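PDB 3T61: gluconokinase from Sinorhizobium meliloti, which probably catalyses the ATP-dependent phosphorylation of D-gluconate to 6-phospho-D-gluconate, releasing ADP. Local coordinates for residues G19-S32 and L83-L96. Sequence-based numbering, arbitrary orientation.
Sequences GSIVVMGVSGSGKS and LASREPVVVSCSAL. With PO4 (phosphate ion), chain C.
Strands 21-24 and 90-92 pair side by side in parallel within the buried central sheet, strand 113-118 bonding to the other edge of 21-24. The hydrogen bonds alternate in direction between the two strands: Ile-21 N gives to Val-89 O (2.8 Å), Val-91 N to Ile-21 O, Val-23 N to Val-91 O and Cys-93 N to Val-23 O. At one end of the ladder the hydroxyl of Ser-20 accepts from Val-89 N (3.1 Å); at the other Gly-25 N donates to Ser-94 O. On one face, Val-22 CG2 meets Leu-83 CD1 at 3.6 Å, the two side chains crossing at about a right angle, while CG1, anti to the backbone N (chi1 171°), reaches Cys-93 CB. On the other, Val-23 CG2 rests on Val-90 CG1. Selenomethionine Met-24 bends at chi3 (-77°), placing CE 3.3 Å from Ala-95 O. The sequence GVSGSGKS between this strand and helix 31-42 fits a P-loop (Walker A motif), consistent with ATP binding, and wraps a phosphate ion probably taken from the crystallisation liquor. Backbone amides of Gly-28, Gly-30, Lys-31 and Ser-32 hold the ion at the start of helix 31-42. The Lys-31 chain runs alongside the Cys-93 to Ser-94 backbone, CE 3.5 Å from Ser-94 N, and bends at chi3 and chi4, bringing NZ to phosphate O2 (2.6 Å) and Gly-25 O (2.8 Å), the latter approached from above the carbonyl plane. A methionine in its place would probably leave phosphate O2 without its charged partner and Gly-25 O without this donor. Nearer the backbone, Lys-31 CB packs against Ser-92 CB, and the Ser-92 hydroxyl accepts from Gly-49 N. Val-26 to Ser-29 forms a type II beta turn, with Ser-29 N and OG both donating to Val-26 O, the hydroxyl in the carbonyl plane.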
# COMPACT_ATOMS: atom_id res chain seq x y z
N GLY A 19 7.26 27.63 -1.32
CA GLY A 19 6.73 26.74 -2.34
C GLY A 19 6.59 25.33 -1.79
O GLY A 19 6.98 25.07 -0.66
N SER A 20 6.02 24.44 -2.59
CA SER A 20 5.82 23.06 -2.17
C SER A 20 7.13 22.28 -2.10
O SER A 20 8.06 22.53 -2.87
CB SER A 20 4.83 22.37 -3.11
OG SER A 20 3.50 22.75 -2.78
N ILE A 21 7.19 21.34 -1.17
CA ILE A 21 8.39 20.52 -0.97
C ILE A 21 8.10 19.02 -1.10
O ILE A 21 7.18 18.51 -0.48
CB ILE A 21 8.99 20.70 0.45
CG1 ILE A 21 9.14 22.18 0.80
CG2 ILE A 21 10.32 19.97 0.56
CD1 ILE A 21 10.08 22.91 -0.11
N VAL A 22 8.90 18.33 -1.91
CA VAL A 22 8.76 16.89 -2.03
C VAL A 22 9.97 16.24 -1.33
O VAL A 22 11.11 16.56 -1.65
CB VAL A 22 8.77 16.41 -3.50
CG1 VAL A 22 8.85 14.87 -3.53
CG2 VAL A 22 7.50 16.88 -4.22
N VAL A 23 9.72 15.35 -0.37
CA VAL A 23 10.81 14.65 0.30
C VAL A 23 10.85 13.30 -0.41
O VAL A 23 9.92 12.51 -0.29
CB VAL A 23 10.55 14.46 1.82
CG1 VAL A 23 11.79 13.83 2.50
CG2 VAL A 23 10.24 15.82 2.46
N MSE A 24 11.93 13.06 -1.16
CA MSE A 24 12.09 11.84 -1.94
C MSE A 24 13.17 10.90 -1.40
O MSE A 24 13.80 11.17 -0.39
CB MSE A 24 12.43 12.20 -3.40
CG MSE A 24 13.80 12.86 -3.53
SE MSE A 24 14.29 13.23 -5.33
CE MSE A 24 14.76 11.43 -5.80
N GLY A 25 13.37 9.79 -2.10
CA GLY A 25 14.34 8.80 -1.67
C GLY A 25 13.68 7.43 -1.68
O GLY A 25 12.44 7.36 -1.64
N VAL A 26 14.48 6.36 -1.72
CA VAL A 26 13.95 5.00 -1.76
C VAL A 26 13.12 4.65 -0.54
O VAL A 26 13.16 5.34 0.48
CB VAL A 26 15.07 3.92 -1.91
CG1 VAL A 26 15.84 4.14 -3.21
CG2 VAL A 26 16.00 3.96 -0.69
N SER A 27 12.37 3.56 -0.65
CA SER A 27 11.53 3.10 0.44
C SER A 27 12.39 2.82 1.67
O SER A 27 13.46 2.21 1.54
CB SER A 27 10.78 1.83 0.03
OG SER A 27 9.50 1.79 0.67
N GLY A 28 11.94 3.28 2.83
CA GLY A 28 12.68 3.08 4.06
C GLY A 28 13.74 4.14 4.38
O GLY A 28 14.44 4.03 5.39
N SER A 29 13.86 5.15 3.53
CA SER A 29 14.85 6.21 3.75
C SER A 29 14.39 7.21 4.81
O SER A 29 15.20 7.98 5.33
CB SER A 29 15.14 6.94 2.44
OG SER A 29 13.95 7.49 1.89
N GLY A 30 13.10 7.22 5.12
CA GLY A 30 12.56 8.11 6.13
C GLY A 30 11.83 9.35 5.63
O GLY A 30 11.74 10.34 6.35
N LYS A 31 11.30 9.31 4.41
CA LYS A 31 10.59 10.45 3.85
C LYS A 31 9.45 10.95 4.72
O LYS A 31 9.31 12.16 4.92
CB LYS A 31 10.05 10.13 2.45
CG LYS A 31 11.11 9.86 1.40
CD LYS A 31 10.51 9.52 0.02
CE LYS A 31 9.63 8.27 0.06
NZ LYS A 31 10.43 7.05 0.29
N SER A 32 8.62 10.05 5.24
CA SER A 32 7.51 10.51 6.09
C SER A 32 7.97 11.17 7.39
O SER A 32 7.41 12.19 7.78
CB SER A 32 6.53 9.35 6.39
OG SER A 32 7.20 8.28 7.03
N LEU A 83 0.45 19.08 -5.37
CA LEU A 83 1.53 20.05 -5.41
C LEU A 83 1.12 21.34 -6.13
O LEU A 83 1.75 22.38 -5.97
CB LEU A 83 2.77 19.44 -6.08
CG LEU A 83 3.48 18.32 -5.30
CD1 LEU A 83 4.56 17.66 -6.16
CD2 LEU A 83 4.09 18.90 -4.04
N ALA A 84 0.04 21.26 -6.91
CA ALA A 84 -0.44 22.41 -7.67
C ALA A 84 -1.31 23.40 -6.88
O ALA A 84 -1.66 24.45 -7.40
CB ALA A 84 -1.20 21.94 -8.90
N SER A 85 -1.65 23.07 -5.64
CA SER A 85 -2.48 23.96 -4.84
C SER A 85 -1.80 25.32 -4.67
O SER A 85 -0.59 25.45 -4.90
CB SER A 85 -2.76 23.34 -3.47
OG SER A 85 -1.56 23.08 -2.75
N ARG A 86 -2.57 26.33 -4.29
CA ARG A 86 -2.03 27.67 -4.09
C ARG A 86 -1.02 27.67 -2.95
O ARG A 86 0.16 27.95 -3.14
CB ARG A 86 -3.14 28.67 -3.77
CG ARG A 86 -3.92 29.21 -4.96
CD ARG A 86 -4.79 30.38 -4.52
NE ARG A 86 -5.46 31.05 -5.63
CZ ARG A 86 -6.20 32.15 -5.50
NH1 ARG A 86 -6.36 32.70 -4.31
NH2 ARG A 86 -6.77 32.69 -6.57
N GLU A 87 -1.51 27.35 -1.75
CA GLU A 87 -0.66 27.31 -0.57
C GLU A 87 0.32 26.13 -0.63
O GLU A 87 -0.01 25.06 -1.15
CB GLU A 87 -1.53 27.21 0.69
CG GLU A 87 -2.53 28.36 0.81
CD GLU A 87 -3.38 28.27 2.07
OE1 GLU A 87 -2.83 28.45 3.18
OE2 GLU A 87 -4.59 28.01 1.94
N PRO A 88 1.53 26.33 -0.10
CA PRO A 88 2.60 25.32 -0.07
C PRO A 88 2.25 24.05 0.70
O PRO A 88 1.55 24.09 1.72
CB PRO A 88 3.76 26.07 0.58
CG PRO A 88 3.52 27.48 0.16
CD PRO A 88 2.04 27.62 0.39
N VAL A 89 2.73 22.92 0.20
CA VAL A 89 2.50 21.65 0.84
C VAL A 89 3.78 20.82 0.83
O VAL A 89 4.65 21.02 -0.02
CB VAL A 89 1.36 20.85 0.11
CG1 VAL A 89 1.79 20.48 -1.30
CG2 VAL A 89 1.00 19.62 0.90
N VAL A 90 3.92 19.92 1.80
CA VAL A 90 5.09 19.05 1.85
C VAL A 90 4.58 17.64 1.58
O VAL A 90 3.72 17.14 2.30
CB VAL A 90 5.76 19.06 3.23
CG1 VAL A 90 6.94 18.12 3.21
CG2 VAL A 90 6.19 20.47 3.61
N VAL A 91 5.11 17.00 0.54
CA VAL A 91 4.67 15.65 0.20
C VAL A 91 5.79 14.63 0.12
O VAL A 91 6.81 14.88 -0.52
CB VAL A 91 3.94 15.61 -1.18
CG1 VAL A 91 3.49 14.19 -1.48
CG2 VAL A 91 2.75 16.56 -1.18
N SER A 92 5.59 13.48 0.75
CA SER A 92 6.56 12.41 0.69
C SER A 92 6.27 11.62 -0.59
O SER A 92 5.14 11.19 -0.84
CB SER A 92 6.46 11.51 1.93
OG SER A 92 5.17 10.93 2.07
N CYS A 93 7.29 11.44 -1.42
CA CYS A 93 7.15 10.73 -2.66
C CYS A 93 8.54 10.30 -3.13
O CYS A 93 9.40 11.14 -3.36
CB CYS A 93 6.50 11.64 -3.71
SG CYS A 93 6.42 10.94 -5.34
N SER A 94 8.74 8.99 -3.26
CA SER A 94 10.03 8.44 -3.68
C SER A 94 10.63 9.16 -4.89
O SER A 94 11.84 9.40 -4.93
CB SER A 94 9.90 6.94 -3.95
OG SER A 94 8.77 6.65 -4.75
N ALA A 95 9.79 9.49 -5.88
CA ALA A 95 10.22 10.22 -7.08
C ALA A 95 11.56 9.76 -7.64
O ALA A 95 12.43 10.58 -7.96
CB ALA A 95 10.28 11.71 -6.76
N LEU A 96 11.69 8.45 -7.80
CA LEU A 96 12.92 7.83 -8.26
C LEU A 96 13.52 8.24 -9.60
O LEU A 96 14.73 8.44 -9.68
CB LEU A 96 12.76 6.31 -8.19
CG LEU A 96 12.42 5.75 -6.79
CD1 LEU A 96 12.55 4.25 -6.82
CD2 LEU A 96 13.36 6.34 -5.73
P PO4 C . 9.88 5.92 4.00
O1 PO4 C . 8.70 6.86 4.69
O2 PO4 C . 10.73 6.73 2.88
O3 PO4 C . 10.85 5.55 5.17
O4 PO4 C . 9.30 4.63 3.23